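Local coordinates for protein aromatic-amino-acid:2-oxoglutarate transaminase (Candida albicans, PDB 6HND) that probably transfers amino groups from aromatic amino acids, and possibly 2-aminoadipate, to 2-oxo acids, using pyridoxal 5'-phosphate as cofactor, at residues I417-V428 and L509-F517. Sequence-based numbering, arbitrary orientation.
Sequences IFESQAYKKGYV and LTDAVYEFF
The backbones come closest where Ala422, in the short helix 421-424, lies against Tyr514 of helix 499-518, with their CA atoms 5.0 Å apart; the chain then turns through a Schellman motif at Gly426 and brings Tyr427 beside Phe517. These two rings form an offset stack, planes 14° apart and centroids separated by 4.4 Å. Because the side chains run past each other in opposite directions, each ring also receives the other's CB: Tyr427 CB sits over the centre of the Phe517 face, while Phe517 CB lies nearer the rim of the Tyr427 ring. Lys425 CB covers the opposite face of Tyr427.

With CG anti to the backbone N (chi1 -175°), Tyr514 swings toward the short helix, where Gln421 takes one face of its ring and Lys425 its edge. The extended Gln421 lays its amide on the phenol, the planes 25° apart and NE2 3.3 Å from Tyr514 CZ, and Lys425 CD meets the ring edge in plane. Tyr427 CE2 approaches Tyr514 CD1 obliquely at 3.8 Å.

Toward the buried end, Val428 CG1 and Val513 CG1 meet tip to tip at a tight 3.4 Å, and Phe441 of strand 438-443 packs on Val428, Ile417 and Leu509. Ser420 CB rests on Thr510 CB at 3.5 Å; Ser420 OG caps the short helix by accepting from Tyr423 N, and Thr510 OG1 hydrogen-bonds back to Gly506 O. A water accepts from Ala422 N and donates, weakly, to Thr510 O.

The contact thus joins the link between helix 392-418 and strand 428-430, with the short helix in it, to the C-terminal helix, away from the cofactor, chiefly through aromatic and apolar surfaces, while the water and the serine cap serve amides at the start of the short helix.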
# COMPACT_ATOMS: atom_id res chain seq x y z
N ILE B 417 -5.17 29.18 -27.22
CA ILE B 417 -3.74 29.56 -27.39
C ILE B 417 -3.56 30.10 -28.81
O ILE B 417 -2.91 31.17 -28.96
CB ILE B 417 -2.79 28.39 -27.05
CG1 ILE B 417 -2.76 28.07 -25.55
CG2 ILE B 417 -1.38 28.64 -27.58
CD1 ILE B 417 -2.24 26.69 -25.21
N PHE B 418 -4.10 29.40 -29.81
CA PHE B 418 -3.93 29.74 -31.25
C PHE B 418 -4.51 31.14 -31.55
O PHE B 418 -3.95 31.83 -32.41
CB PHE B 418 -4.53 28.65 -32.14
CG PHE B 418 -3.79 27.34 -32.12
CD1 PHE B 418 -2.40 27.29 -31.99
CD2 PHE B 418 -4.48 26.14 -32.26
CE1 PHE B 418 -1.73 26.07 -32.00
CE2 PHE B 418 -3.81 24.93 -32.27
CZ PHE B 418 -2.44 24.89 -32.12
N GLU B 419 -5.61 31.50 -30.89
CA GLU B 419 -6.33 32.80 -31.00
C GLU B 419 -5.52 33.93 -30.34
O GLU B 419 -5.87 35.08 -30.57
CB GLU B 419 -7.69 32.71 -30.31
CG GLU B 419 -8.71 31.90 -31.09
CD GLU B 419 -9.20 32.56 -32.38
OE1 GLU B 419 -9.91 33.58 -32.31
OE2 GLU B 419 -8.83 32.07 -33.45
N SER B 420 -4.52 33.62 -29.50
CA SER B 420 -3.71 34.58 -28.71
C SER B 420 -2.72 35.34 -29.59
O SER B 420 -2.22 34.78 -30.59
CB SER B 420 -2.98 33.89 -27.57
OG SER B 420 -1.75 33.30 -28.02
N GLN B 421 -2.39 36.57 -29.18
CA GLN B 421 -1.34 37.45 -29.75
C GLN B 421 0.02 36.76 -29.54
O GLN B 421 0.81 36.72 -30.50
CB GLN B 421 -1.47 38.84 -29.09
CG GLN B 421 -1.21 40.01 -30.03
CD GLN B 421 -1.10 41.38 -29.39
OE1 GLN B 421 -0.57 42.33 -29.98
NE2 GLN B 421 -1.63 41.51 -28.17
N ALA B 422 0.28 36.16 -28.37
CA ALA B 422 1.55 35.45 -28.04
C ALA B 422 1.85 34.35 -29.09
O ALA B 422 3.04 34.21 -29.51
CB ALA B 422 1.49 34.88 -26.65
N TYR B 423 0.81 33.63 -29.52
CA TYR B 423 0.94 32.57 -30.55
C TYR B 423 1.19 33.20 -31.92
O TYR B 423 2.12 32.77 -32.64
CB TYR B 423 -0.26 31.64 -30.60
CG TYR B 423 -0.11 30.55 -31.63
CD1 TYR B 423 0.75 29.49 -31.42
CD2 TYR B 423 -0.78 30.62 -32.85
CE1 TYR B 423 0.94 28.51 -32.39
CE2 TYR B 423 -0.62 29.65 -33.82
CZ TYR B 423 0.25 28.59 -33.58
OH TYR B 423 0.42 27.63 -34.52
N LYS B 424 0.36 34.18 -32.30
CA LYS B 424 0.39 34.79 -33.66
C LYS B 424 1.73 35.52 -33.87
O LYS B 424 2.25 35.48 -34.99
CB LYS B 424 -0.85 35.66 -33.88
CG LYS B 424 -2.12 34.85 -34.14
CD LYS B 424 -3.39 35.64 -33.86
CE LYS B 424 -4.66 34.98 -34.37
NZ LYS B 424 -5.86 35.76 -33.95
N LYS B 425 2.33 36.05 -32.80
CA LYS B 425 3.65 36.72 -32.89
C LYS B 425 4.79 35.68 -32.83
O LYS B 425 5.94 36.07 -33.07
CB LYS B 425 3.77 37.81 -31.81
CG LYS B 425 2.79 38.96 -31.99
CD LYS B 425 3.13 40.19 -31.18
CE LYS B 425 4.28 41.01 -31.74
NZ LYS B 425 3.95 41.63 -33.05
N GLY B 426 4.50 34.42 -32.52
CA GLY B 426 5.53 33.36 -32.44
C GLY B 426 6.27 33.31 -31.11
O GLY B 426 7.32 32.69 -31.06
N TYR B 427 5.74 33.90 -30.04
CA TYR B 427 6.39 33.87 -28.70
C TYR B 427 6.18 32.48 -28.08
O TYR B 427 7.02 32.02 -27.28
CB TYR B 427 5.83 34.94 -27.76
CG TYR B 427 5.95 36.38 -28.20
CD1 TYR B 427 6.92 36.83 -29.08
CD2 TYR B 427 5.09 37.33 -27.66
CE1 TYR B 427 7.01 38.17 -29.43
CE2 TYR B 427 5.16 38.66 -28.01
CZ TYR B 427 6.13 39.09 -28.90
OH TYR B 427 6.15 40.41 -29.22
N VAL B 428 5.07 31.83 -28.41
CA VAL B 428 4.70 30.51 -27.83
C VAL B 428 4.30 29.59 -28.98
O VAL B 428 3.89 30.09 -30.05
CB VAL B 428 3.59 30.63 -26.78
CG1 VAL B 428 3.98 31.58 -25.63
CG2 VAL B 428 2.26 31.03 -27.40
N LEU B 509 -2.57 32.53 -19.50
CA LEU B 509 -1.26 31.93 -19.87
C LEU B 509 -0.59 32.85 -20.89
O LEU B 509 0.53 33.32 -20.65
CB LEU B 509 -1.50 30.55 -20.46
CG LEU B 509 -0.25 29.77 -20.86
CD1 LEU B 509 0.73 29.65 -19.70
CD2 LEU B 509 -0.64 28.39 -21.37
N THR B 510 -1.32 33.10 -21.96
CA THR B 510 -0.83 33.77 -23.18
C THR B 510 -0.71 35.28 -22.95
O THR B 510 0.26 35.85 -23.51
CB THR B 510 -1.73 33.35 -24.34
OG1 THR B 510 -3.09 33.58 -23.94
CG2 THR B 510 -1.52 31.89 -24.67
N ASP B 511 -1.62 35.90 -22.18
CA ASP B 511 -1.54 37.32 -21.75
C ASP B 511 -0.24 37.53 -20.96
O ASP B 511 0.51 38.49 -21.23
CB ASP B 511 -2.70 37.72 -20.84
CG ASP B 511 -4.07 37.92 -21.48
OD1 ASP B 511 -4.19 37.96 -22.74
OD2 ASP B 511 -5.04 38.04 -20.68
N ALA B 512 0.04 36.65 -20.00
CA ALA B 512 1.26 36.72 -19.17
C ALA B 512 2.52 36.59 -20.04
O ALA B 512 3.47 37.35 -19.81
CB ALA B 512 1.20 35.65 -18.11
N VAL B 513 2.55 35.68 -21.03
CA VAL B 513 3.74 35.48 -21.89
C VAL B 513 3.91 36.72 -22.77
O VAL B 513 5.06 37.22 -22.89
CB VAL B 513 3.71 34.19 -22.75
CG1 VAL B 513 5.00 34.07 -23.55
CG2 VAL B 513 3.50 32.92 -21.93
N TYR B 514 2.81 37.19 -23.36
CA TYR B 514 2.76 38.42 -24.19
C TYR B 514 3.38 39.60 -23.43
O TYR B 514 4.28 40.25 -23.98
CB TYR B 514 1.34 38.81 -24.59
CG TYR B 514 1.34 39.98 -25.53
CD1 TYR B 514 1.72 39.81 -26.85
CD2 TYR B 514 1.05 41.27 -25.10
CE1 TYR B 514 1.78 40.87 -27.73
CE2 TYR B 514 1.12 42.35 -25.97
CZ TYR B 514 1.48 42.15 -27.30
OH TYR B 514 1.58 43.17 -28.20
N GLU B 515 2.91 39.87 -22.20
CA GLU B 515 3.44 41.00 -21.41
C GLU B 515 4.92 40.76 -21.18
O GLU B 515 5.71 41.71 -21.32
CB GLU B 515 2.71 41.20 -20.09
CG GLU B 515 2.91 42.60 -19.50
CD GLU B 515 2.83 42.68 -17.97
OE1 GLU B 515 3.89 42.95 -17.33
OE2 GLU B 515 1.72 42.45 -17.42
N PHE B 516 5.31 39.53 -20.87
CA PHE B 516 6.71 39.21 -20.47
C PHE B 516 7.63 39.54 -21.65
O PHE B 516 8.67 40.20 -21.43
CB PHE B 516 6.81 37.78 -19.97
CG PHE B 516 8.21 37.29 -19.73
CD1 PHE B 516 8.88 37.60 -18.57
CD2 PHE B 516 8.82 36.46 -20.65
CE1 PHE B 516 10.17 37.14 -18.35
CE2 PHE B 516 10.11 35.99 -20.43
CZ PHE B 516 10.78 36.34 -19.28
N PHE B 517 7.23 39.13 -22.86
CA PHE B 517 7.96 39.41 -24.13
C PHE B 517 7.96 40.92 -24.45
O PHE B 517 9.05 41.47 -24.76
CB PHE B 517 7.40 38.55 -25.27
CG PHE B 517 8.12 37.22 -25.44
CD1 PHE B 517 7.89 36.17 -24.56
CD2 PHE B 517 9.06 37.06 -26.45
CE1 PHE B 517 8.55 34.96 -24.72
CE2 PHE B 517 9.73 35.86 -26.60
CZ PHE B 517 9.46 34.81 -25.74
O HOH W 1 -1.21 36.79 -25.91